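Local coordinates for protein phosphoribosylamine--glycine ligase (Thermotoga maritima, PDB 1VKZ) that catalyses the ATP-dependent joining of glycine to 5-phosphoribosylamine, giving glycinamide ribonucleotide in the second step of de novo purine biosynthesis, at residues G354-A359 with R374-M379; G24-A29 with L290-T295; T121-V126 with K138-P143; V145-G150 with V187-L192. All coordinates share one frame; numbering follows the deposited sequence.

Contact 1 (G354-A359 with R374-M379)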
# COMPACT_ATOMS: atom_id res chain seq x y z
N GLY A 354 5.44 -18.99 -15.12
CA GLY A 354 4.56 -18.46 -14.08
C GLY A 354 4.77 -16.97 -13.90
O GLY A 354 5.89 -16.48 -14.01
N LEU A 355 3.71 -16.25 -13.62
CA LEU A 355 3.83 -14.86 -13.30
C LEU A 355 4.22 -14.72 -11.84
O LEU A 355 3.42 -14.94 -10.96
CB LEU A 355 2.52 -14.14 -13.57
CG LEU A 355 2.65 -12.63 -13.47
CD1 LEU A 355 3.73 -12.14 -14.42
CD2 LEU A 355 1.29 -11.99 -13.77
N ILE A 356 5.45 -14.32 -11.61
CA ILE A 356 5.94 -14.03 -10.27
C ILE A 356 6.39 -12.59 -10.23
O ILE A 356 6.93 -12.07 -11.20
CB ILE A 356 7.14 -14.96 -9.92
CG1 ILE A 356 6.74 -16.41 -10.05
CG2 ILE A 356 7.63 -14.72 -8.46
CD1 ILE A 356 7.86 -17.33 -9.86
N PHE A 357 6.11 -11.92 -9.12
CA PHE A 357 6.68 -10.62 -8.84
C PHE A 357 7.61 -10.83 -7.67
O PHE A 357 7.26 -11.48 -6.71
CB PHE A 357 5.61 -9.61 -8.50
CG PHE A 357 4.68 -9.34 -9.63
CD1 PHE A 357 5.16 -8.90 -10.86
CD2 PHE A 357 3.32 -9.47 -9.47
CE1 PHE A 357 4.30 -8.63 -11.92
CE2 PHE A 357 2.46 -9.22 -10.52
CZ PHE A 357 2.94 -8.79 -11.73
N PHE A 358 8.81 -10.28 -7.78
CA PHE A 358 9.87 -10.47 -6.83
C PHE A 358 9.96 -9.27 -5.93
O PHE A 358 9.76 -8.12 -6.36
CB PHE A 358 11.18 -10.63 -7.57
CG PHE A 358 11.24 -11.86 -8.43
CD1 PHE A 358 10.79 -11.83 -9.73
CD2 PHE A 358 11.78 -13.03 -7.94
CE1 PHE A 358 10.82 -12.94 -10.51
CE2 PHE A 358 11.83 -14.15 -8.74
CZ PHE A 358 11.34 -14.10 -10.02
N ALA A 359 10.28 -9.53 -4.67
CA ALA A 359 10.44 -8.46 -3.69
C ALA A 359 11.74 -8.72 -2.96
O ALA A 359 12.81 -8.31 -3.42
CB ALA A 359 9.27 -8.44 -2.74
N ARG A 374 8.90 -10.44 2.74
CA ARG A 374 8.12 -10.98 1.65
C ARG A 374 9.06 -11.19 0.48
O ARG A 374 9.73 -10.24 -0.00
CB ARG A 374 6.97 -10.04 1.31
CG ARG A 374 6.11 -9.79 2.54
CD ARG A 374 4.77 -9.11 2.30
NE ARG A 374 4.90 -7.68 1.99
CZ ARG A 374 3.90 -6.90 1.61
NH1 ARG A 374 2.69 -7.40 1.48
NH2 ARG A 374 4.13 -5.64 1.34
N VAL A 375 9.09 -12.43 0.01
CA VAL A 375 10.08 -12.88 -0.96
C VAL A 375 9.48 -12.76 -2.35
O VAL A 375 9.95 -11.98 -3.20
CB VAL A 375 10.55 -14.33 -0.63
CG1 VAL A 375 11.75 -14.78 -1.49
CG2 VAL A 375 10.93 -14.40 0.81
N LEU A 376 8.41 -13.52 -2.55
CA LEU A 376 7.78 -13.61 -3.87
C LEU A 376 6.28 -13.42 -3.81
O LEU A 376 5.62 -13.80 -2.85
CB LEU A 376 8.04 -14.99 -4.51
CG LEU A 376 9.51 -15.35 -4.67
CD1 LEU A 376 9.73 -16.84 -4.68
CD2 LEU A 376 10.08 -14.73 -5.93
N HIS A 377 5.75 -12.91 -4.92
CA HIS A 377 4.35 -12.88 -5.18
C HIS A 377 4.08 -13.85 -6.31
O HIS A 377 4.54 -13.65 -7.42
CB HIS A 377 3.99 -11.46 -5.52
CG HIS A 377 4.36 -10.51 -4.44
ND1 HIS A 377 3.43 -9.91 -3.61
CD2 HIS A 377 5.58 -10.11 -3.98
CE1 HIS A 377 4.06 -9.16 -2.73
NE2 HIS A 377 5.36 -9.25 -2.93
N CYS A 378 3.35 -14.93 -6.00
CA CYS A 378 2.88 -15.88 -7.01
C CYS A 378 1.48 -15.53 -7.55
O CYS A 378 0.51 -15.47 -6.80
CB CYS A 378 2.89 -17.27 -6.45
SG CYS A 378 4.57 -17.85 -6.16
N MSE A 379 1.40 -15.23 -8.84
CA MSE A 379 0.14 -14.77 -9.43
C MSE A 379 -0.58 -15.93 -10.12
O MSE A 379 0.05 -16.75 -10.79
CB MSE A 379 0.35 -13.64 -10.45
CG MSE A 379 1.24 -12.47 -9.99
SE MSE A 379 0.54 -11.52 -8.41
CE MSE A 379 1.45 -12.32 -7.21
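Two neighbouring antiparallel strands, 356-358 and 374-379, pair here inside a six-stranded antiparallel sheet to which the C domain contributes these strands. At F357 and H377 the backbones bond both ways: H377 N gives to F357 O at 2.7 Å, nearly along the C=O axis, and F357 N returns to H377 O. The ladder extends outward through M379 N to L355 O and A359 N to V375 O. V375 and L376 both face L333 on the next strand, a classic beta bulge.

On the face of F357, H377 and M379, the selenomethionine chain is bent at chi2 (-61°) and again at chi3. Its CG thereby comes 3.5 Å from F357 CE2, and its SE stands 4.7 Å from the F357 ring centroid, an oblique Met-aromatic contact. The two side chains cross at about a right angle. The H377 ring turns its edge to F357 O and A359 CB, while its ND1 is hydrogen-bonded to OD2 of D330. The other face is aliphatic and aromatic: I356 CG2 lies over the centre of the F358 ring, 4.0 Å above its plane, and also meets L376 CD2 at 3.5 Å.

Strand 327-334 flanks 374-379, from which R374 leads off to the carbonyls of G231 and D292, whereas helices 25-36 and 294-301 pack on F357, which meets W32 edge-to-face.

Contact 2 (G24-A29 with L290-T295)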
# COMPACT_ATOMS: atom_id res chain seq x y z
N GLY A 24 10.21 -3.71 -4.04
CA GLY A 24 9.20 -4.71 -3.72
C GLY A 24 8.47 -5.19 -4.94
O GLY A 24 8.81 -4.83 -6.03
N GLY A 25 7.45 -6.03 -4.74
CA GLY A 25 6.64 -6.59 -5.81
C GLY A 25 5.73 -5.58 -6.46
O GLY A 25 5.43 -5.72 -7.64
N ARG A 26 5.32 -4.55 -5.72
CA ARG A 26 4.57 -3.40 -6.27
C ARG A 26 5.38 -2.74 -7.35
O ARG A 26 4.90 -2.51 -8.45
CB ARG A 26 4.30 -2.43 -5.14
CG ARG A 26 3.68 -1.10 -5.46
CD ARG A 26 3.36 -0.28 -4.21
NE ARG A 26 4.51 -0.13 -3.32
CZ ARG A 26 4.48 0.04 -1.98
NH1 ARG A 26 3.36 0.09 -1.30
NH2 ARG A 26 5.63 0.16 -1.32
N GLU A 27 6.64 -2.49 -7.04
CA GLU A 27 7.54 -1.81 -7.92
C GLU A 27 7.78 -2.67 -9.15
O GLU A 27 7.74 -2.18 -10.28
CB GLU A 27 8.84 -1.53 -7.19
CG GLU A 27 8.74 -0.39 -6.17
CD GLU A 27 8.03 -0.73 -4.85
OE1 GLU A 27 7.99 -1.91 -4.40
OE2 GLU A 27 7.54 0.20 -4.23
N HIS A 28 8.03 -3.95 -8.92
CA HIS A 28 8.25 -4.87 -10.00
C HIS A 28 6.99 -5.03 -10.83
O HIS A 28 7.05 -5.03 -12.03
CB HIS A 28 8.78 -6.22 -9.46
CG HIS A 28 9.16 -7.20 -10.52
ND1 HIS A 28 9.26 -8.55 -10.28
CD2 HIS A 28 9.44 -7.03 -11.83
CE1 HIS A 28 9.60 -9.17 -11.40
NE2 HIS A 28 9.70 -8.27 -12.36
N ALA A 29 5.84 -5.13 -10.19
CA ALA A 29 4.58 -5.16 -10.92
C ALA A 29 4.40 -3.91 -11.80
O ALA A 29 4.11 -4.01 -13.00
CB ALA A 29 3.44 -5.33 -9.98
N LEU A 290 0.13 3.26 -3.92
CA LEU A 290 -0.74 2.10 -4.02
C LEU A 290 -0.23 1.10 -3.04
O LEU A 290 0.94 1.15 -2.70
CB LEU A 290 -0.64 1.51 -5.41
CG LEU A 290 -1.04 2.45 -6.52
CD1 LEU A 290 -0.65 1.82 -7.83
CD2 LEU A 290 -2.54 2.74 -6.41
N GLY A 291 -1.11 0.18 -2.63
CA GLY A 291 -0.74 -0.92 -1.72
C GLY A 291 0.10 -2.07 -2.31
O GLY A 291 0.26 -2.19 -3.53
N ASP A 292 0.65 -2.89 -1.41
CA ASP A 292 1.46 -4.08 -1.72
C ASP A 292 0.96 -5.12 -0.74
O ASP A 292 1.20 -4.98 0.44
CB ASP A 292 2.94 -3.80 -1.46
CG ASP A 292 3.90 -4.73 -2.22
OD1 ASP A 292 3.60 -5.87 -2.57
OD2 ASP A 292 5.05 -4.36 -2.52
N PRO A 293 0.28 -6.17 -1.19
CA PRO A 293 0.27 -6.63 -2.56
C PRO A 293 -0.95 -6.28 -3.41
O PRO A 293 -1.24 -7.01 -4.35
CB PRO A 293 0.32 -8.12 -2.36
CG PRO A 293 -0.39 -8.37 -1.06
CD PRO A 293 -0.52 -7.07 -0.34
N GLU A 294 -1.64 -5.17 -3.15
CA GLU A 294 -2.79 -4.84 -4.01
C GLU A 294 -2.38 -4.47 -5.44
O GLU A 294 -3.07 -4.76 -6.38
CB GLU A 294 -3.61 -3.68 -3.45
CG GLU A 294 -4.41 -4.02 -2.20
CD GLU A 294 -3.76 -3.50 -0.94
OE1 GLU A 294 -2.52 -3.62 -0.84
OE2 GLU A 294 -4.48 -2.99 -0.07
N THR A 295 -1.26 -3.78 -5.58
CA THR A 295 -0.77 -3.36 -6.89
C THR A 295 -0.54 -4.53 -7.83
O THR A 295 -0.94 -4.48 -9.00
CB THR A 295 0.56 -2.55 -6.74
OG1 THR A 295 0.34 -1.30 -6.05
CG2 THR A 295 1.14 -2.15 -8.11
O HOH W 1 6.52 -6.70 -2.02
O HOH W 2 6.97 -2.80 -1.87
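The R26 guanidinium has D292 CB over one face, 3.8 Å above its plane and offset toward the rim, and the E27 carboxylate at its edge. NE points at E27 OE2 at 3.2 Å almost in the guanidinium plane, a salt bridge to the next residue that fixes how the group is turned; NH2 adds a weak bond to the same oxygen. NH1 reaches L290 O at 3.0 Å, tilted 26° from that plane. The D292 carboxylate stands 62° to the guanidinium, and its OD2 lies well out of the guanidinium plane, so the two opposite charges are near but no guanidinium N-H points at this oxygen.

D292 OD2 instead accepts a hydrogen bond from the backbone N of R26 at 3.2 Å, from above the carboxylate plane. This places the acid at the first turn of helix 25-36, which follows the glycine-containing loop after strand 17-22 of the Rossmann-like N domain; G24 is the N-cap. The partner is the turn between strand 280-287 and helix 294-301 in the ATP-grasp part of the chain, with a cis peptide bond before P293. Water 1 links G25 N to D292 OD2, and water 2 donates to both E27 OE1 and D292 OD2, 2.6 Å from the latter. The R26 N-H, the helix start and the guanidinium could ease the approach of E27 OE1 and D292 OD2, 4.3 Å apart.

R26 runs extended, CG anti to the backbone N (chi1 173°), before bending at chi3. Its CG passes 3.4 Å from T295 OG1, whose hydroxyl donates to G291 O; that carbonyl also accepts from T295 N.

Contact 3 (T121-V126 with K138-P143)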
# COMPACT_ATOMS: atom_id res chain seq x y z
N THR A 121 -15.31 10.56 8.71
CA THR A 121 -14.30 9.83 9.43
C THR A 121 -14.76 9.66 10.86
O THR A 121 -15.70 10.29 11.28
CB THR A 121 -12.94 10.60 9.31
OG1 THR A 121 -11.88 9.82 9.84
CG2 THR A 121 -12.91 11.88 10.14
N ALA A 122 -14.10 8.77 11.58
CA ALA A 122 -14.44 8.51 12.96
C ALA A 122 -14.16 9.72 13.80
O ALA A 122 -13.24 10.48 13.52
CB ALA A 122 -13.63 7.34 13.50
N ARG A 123 -14.97 9.88 14.83
CA ARG A 123 -14.73 10.87 15.87
C ARG A 123 -13.39 10.54 16.53
O ARG A 123 -13.00 9.39 16.61
CB ARG A 123 -15.88 10.82 16.87
CG ARG A 123 -16.26 12.14 17.48
CD ARG A 123 -17.48 12.06 18.41
NE ARG A 123 -17.57 10.75 19.07
CZ ARG A 123 -16.79 10.31 20.08
NH1 ARG A 123 -15.82 11.08 20.58
NH2 ARG A 123 -16.97 9.09 20.57
N PHE A 124 -12.70 11.57 17.00
CA PHE A 124 -11.31 11.44 17.41
C PHE A 124 -10.90 12.56 18.35
O PHE A 124 -11.47 13.64 18.29
CB PHE A 124 -10.38 11.51 16.17
CG PHE A 124 -10.30 12.89 15.57
CD1 PHE A 124 -11.25 13.34 14.66
CD2 PHE A 124 -9.30 13.78 15.96
CE1 PHE A 124 -11.18 14.65 14.15
CE2 PHE A 124 -9.24 15.05 15.45
CZ PHE A 124 -10.21 15.49 14.56
N GLU A 125 -9.87 12.32 19.15
CA GLU A 125 -9.17 13.40 19.86
C GLU A 125 -7.69 13.24 19.61
O GLU A 125 -7.24 12.19 19.14
CB GLU A 125 -9.41 13.31 21.37
CG GLU A 125 -10.86 13.42 21.84
CD GLU A 125 -11.42 14.84 21.79
OE1 GLU A 125 -10.76 15.76 21.26
OE2 GLU A 125 -12.55 15.03 22.31
N VAL A 126 -6.92 14.27 19.93
CA VAL A 126 -5.46 14.22 19.83
C VAL A 126 -4.81 14.26 21.21
O VAL A 126 -5.03 15.20 21.99
CB VAL A 126 -4.91 15.39 19.00
CG1 VAL A 126 -3.37 15.31 18.91
CG2 VAL A 126 -5.55 15.40 17.60
N LYS A 138 -11.15 8.77 28.20
CA LYS A 138 -12.45 8.63 28.88
C LYS A 138 -13.64 8.99 27.99
O LYS A 138 -14.77 8.57 28.28
CB LYS A 138 -12.48 9.46 30.17
CG LYS A 138 -11.67 8.86 31.32
CD LYS A 138 -11.64 9.77 32.56
CE LYS A 138 -10.50 10.77 32.48
NZ LYS A 138 -10.40 11.66 33.67
N LYS A 139 -13.40 9.74 26.92
CA LYS A 139 -14.43 10.03 25.92
C LYS A 139 -14.81 8.84 25.00
O LYS A 139 -15.70 8.97 24.16
CB LYS A 139 -13.98 11.20 25.03
CG LYS A 139 -13.95 12.56 25.73
CD LYS A 139 -13.70 13.67 24.71
CE LYS A 139 -13.68 15.07 25.34
NZ LYS A 139 -13.77 16.18 24.32
N PHE A 140 -14.16 7.68 25.16
CA PHE A 140 -14.35 6.55 24.25
C PHE A 140 -14.71 5.28 24.97
O PHE A 140 -14.54 5.17 26.18
CB PHE A 140 -13.08 6.31 23.44
CG PHE A 140 -12.70 7.45 22.54
CD1 PHE A 140 -11.96 8.52 23.02
CD2 PHE A 140 -13.06 7.44 21.19
CE1 PHE A 140 -11.61 9.54 22.20
CE2 PHE A 140 -12.71 8.46 20.36
CZ PHE A 140 -11.98 9.52 20.87
N SER A 141 -15.18 4.30 24.21
CA SER A 141 -15.69 3.06 24.80
C SER A 141 -14.85 1.86 24.39
O SER A 141 -14.25 1.86 23.33
CB SER A 141 -17.18 2.87 24.47
OG SER A 141 -17.61 3.78 23.48
N PRO A 142 -14.84 0.85 25.26
CA PRO A 142 -13.87 -0.25 25.28
C PRO A 142 -13.03 -0.56 24.07
O PRO A 142 -11.80 -0.54 24.24
CB PRO A 142 -14.72 -1.44 25.70
CG PRO A 142 -15.77 -0.83 26.63
CD PRO A 142 -15.79 0.69 26.37
N PRO A 143 -13.57 -0.84 22.87
CA PRO A 143 -12.65 -1.16 21.77
C PRO A 143 -11.90 0.11 21.32
O PRO A 143 -12.42 0.90 20.55
CB PRO A 143 -13.58 -1.77 20.71
CG PRO A 143 -14.89 -1.18 20.98
CD PRO A 143 -14.98 -0.88 22.45
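F140 supplies the closely packed part of this surface contact in the ATP-grasp domain, where strand 124-127, outermost in a four-stranded antiparallel sheet, meets the loop that follows helix 130-137. Residues 138-143 of that loop fall within the region predicted to bind ATP. With CG anti to its carbonyl carbon, F140 slides its ring edge-on against the strand backbone: CZ is 3.9 Å from E125 N and 4.0 Å from F124 CA, while CE2 faces R123 O in the plane of the ring. E125 CG touches CE1, with the carboxylate turned 86° to the ring. Strand 186-190 adds I188 to the surroundings of F140.

R123 is the looser part. Bent at chi3, it runs past F140 in the opposite direction, and its NH1 approaches F140 CE2 no closer than 4.1 Å. At the solvent side a short polar link joins the segments. K139 stretches out, extended beyond CG, and crosses E125 at about a right angle; E125 folds back at chi2 (-76°) to meet it, so that K139 NZ donates to E125 OE2 at 2.6 Å, from 34° out of the carboxylate plane.

With K139 exposed and E125 partly so, this salt bridge is probably weakened by solvent screening, and it is likely to add less to the contact than its short length suggests.

Contact 4 (V145-G150 with V187-L192)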
# COMPACT_ATOMS: atom_id res chain seq x y z
N VAL A 145 -8.94 2.64 19.83
CA VAL A 145 -8.03 2.73 18.72
C VAL A 145 -7.11 3.92 18.93
O VAL A 145 -7.56 5.05 19.03
CB VAL A 145 -8.76 2.90 17.39
CG1 VAL A 145 -7.75 2.77 16.23
CG2 VAL A 145 -9.88 1.91 17.28
N ILE A 146 -5.83 3.63 19.02
CA ILE A 146 -4.79 4.64 19.16
C ILE A 146 -3.95 4.56 17.92
O ILE A 146 -3.62 3.47 17.48
CB ILE A 146 -3.92 4.32 20.40
CG1 ILE A 146 -4.74 4.43 21.69
CG2 ILE A 146 -2.70 5.20 20.45
CD1 ILE A 146 -5.16 5.85 22.09
N LYS A 147 -3.63 5.70 17.34
CA LYS A 147 -2.86 5.76 16.13
C LYS A 147 -1.73 6.75 16.27
O LYS A 147 -1.95 7.92 16.55
CB LYS A 147 -3.74 6.21 14.96
CG LYS A 147 -5.08 5.51 14.86
CD LYS A 147 -5.65 5.70 13.46
CE LYS A 147 -7.07 6.25 13.52
NZ LYS A 147 -7.74 6.30 12.17
N ALA A 148 -0.51 6.28 16.03
CA ALA A 148 0.65 7.14 15.97
C ALA A 148 0.54 8.21 14.89
O ALA A 148 0.20 7.92 13.77
CB ALA A 148 1.87 6.31 15.70
N ASP A 149 0.84 9.46 15.23
CA ASP A 149 0.81 10.52 14.23
C ASP A 149 1.68 10.18 13.03
O ASP A 149 1.23 10.28 11.89
CB ASP A 149 1.27 11.88 14.78
CG ASP A 149 1.11 13.02 13.74
OD1 ASP A 149 0.23 12.92 12.87
OD2 ASP A 149 1.78 14.07 13.72
N GLY A 150 2.92 9.79 13.30
CA GLY A 150 3.89 9.58 12.26
C GLY A 150 3.88 8.19 11.68
O GLY A 150 3.12 7.31 12.09
N VAL A 187 -3.60 9.94 17.66
CA VAL A 187 -5.04 10.06 17.45
C VAL A 187 -5.73 8.99 18.30
O VAL A 187 -5.30 7.83 18.37
CB VAL A 187 -5.44 9.86 15.95
CG1 VAL A 187 -6.93 10.15 15.73
CG2 VAL A 187 -4.57 10.74 15.03
N ILE A 188 -6.81 9.38 18.95
CA ILE A 188 -7.68 8.42 19.57
C ILE A 188 -8.88 8.41 18.66
O ILE A 188 -9.49 9.43 18.44
CB ILE A 188 -8.01 8.85 20.99
CG1 ILE A 188 -6.73 9.37 21.69
CG2 ILE A 188 -8.66 7.68 21.74
CD1 ILE A 188 -6.94 10.06 23.02
N ASP A 189 -9.17 7.26 18.07
CA ASP A 189 -10.22 7.18 17.09
C ASP A 189 -11.37 6.36 17.67
O ASP A 189 -11.18 5.35 18.34
CB ASP A 189 -9.68 6.53 15.81
CG ASP A 189 -10.02 7.32 14.52
OD1 ASP A 189 -10.58 8.42 14.63
OD2 ASP A 189 -9.76 6.90 13.34
N GLU A 190 -12.57 6.83 17.43
CA GLU A 190 -13.75 6.08 17.76
C GLU A 190 -13.72 4.83 16.89
O GLU A 190 -13.66 4.93 15.67
CB GLU A 190 -14.96 6.95 17.47
CG GLU A 190 -16.27 6.23 17.37
CD GLU A 190 -17.35 7.09 16.74
OE1 GLU A 190 -17.13 7.65 15.61
OE2 GLU A 190 -18.42 7.19 17.40
N PHE A 191 -13.75 3.65 17.52
CA PHE A 191 -13.77 2.39 16.80
C PHE A 191 -15.09 2.25 16.10
O PHE A 191 -16.12 2.59 16.67
CB PHE A 191 -13.59 1.22 17.72
CG PHE A 191 -13.56 -0.11 17.02
CD1 PHE A 191 -12.44 -0.51 16.29
CD2 PHE A 191 -14.64 -1.01 17.14
CE1 PHE A 191 -12.41 -1.77 15.66
CE2 PHE A 191 -14.62 -2.27 16.52
CZ PHE A 191 -13.50 -2.65 15.79
N LEU A 192 -15.02 1.80 14.85
CA LEU A 192 -16.15 1.63 13.96
C LEU A 192 -16.37 0.15 13.65
O LEU A 192 -15.54 -0.50 13.02
CB LEU A 192 -15.89 2.38 12.65
CG LEU A 192 -15.80 3.89 12.81
CD1 LEU A 192 -15.35 4.66 11.52
CD2 LEU A 192 -17.11 4.43 13.33
O HOH W 3 -10.67 4.69 20.65
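Strands 145-148 and 187-190 are the two central strands of the four-stranded antiparallel sheet in the ATP-grasp domain, within the region predicted to bind ATP. K147 and V187 form a hydrogen-bonded pair, K147 N giving to V187 O at 2.9 Å and V187 N to K147 O at 2.8 Å. D189 N to V145 O continues the pairing.

Rotamers set the two faces apart. I146 places CG1 anti to the carbonyl carbon and then bends at chi2 (-69°), bringing CD1 3.9 Å from CG1 of I188; I188 keeps chi2 extended, and the two lie side by side, pointing the same way, under helix 130-137. Across the sheet, V145 has CG2 beside its backbone N, which sets that methyl at the edge of the F191 ring, 3.7 Å from CD1. K147 rises from the same face and bends at chi3 (-128°), an unusual torsion that carries NZ over to D189. The salt bridge to OD2 is modelled very short, and the oxygen's position is uncertain; OD1 pairs with K111.

Beside the D189 N to V145 O bond, water 3 accepts from V145 N at 2.8 Å and donates to D189 O at 2.5 Å.

In the fold
Contacts 1, 2 and 4 are buried, whereas contact 3 lies at the surface. Two neighbourhoods emerge. Contacts 3 and 4 share the ATP-grasp sheet, with strands 124-127 and 186-190 side by side and backbone bonds running from one contact to the other. Contacts 1 and 2 also touch: H28 of the N-domain helix meets the backbone N of F358, and segment 374-379 is joined to 290-295, so the N, ATP-grasp and C regions converge there. The pairs stand apart, the centres of contacts 1 and 3 being about 39 Å from each other. Sheet ladders dominate contacts 1 and 4, water and charge the inter-domain contact 2; a Lys–Glu pair at the surface in contact 3 stands against a Lys–Asp pair buried in contact 4.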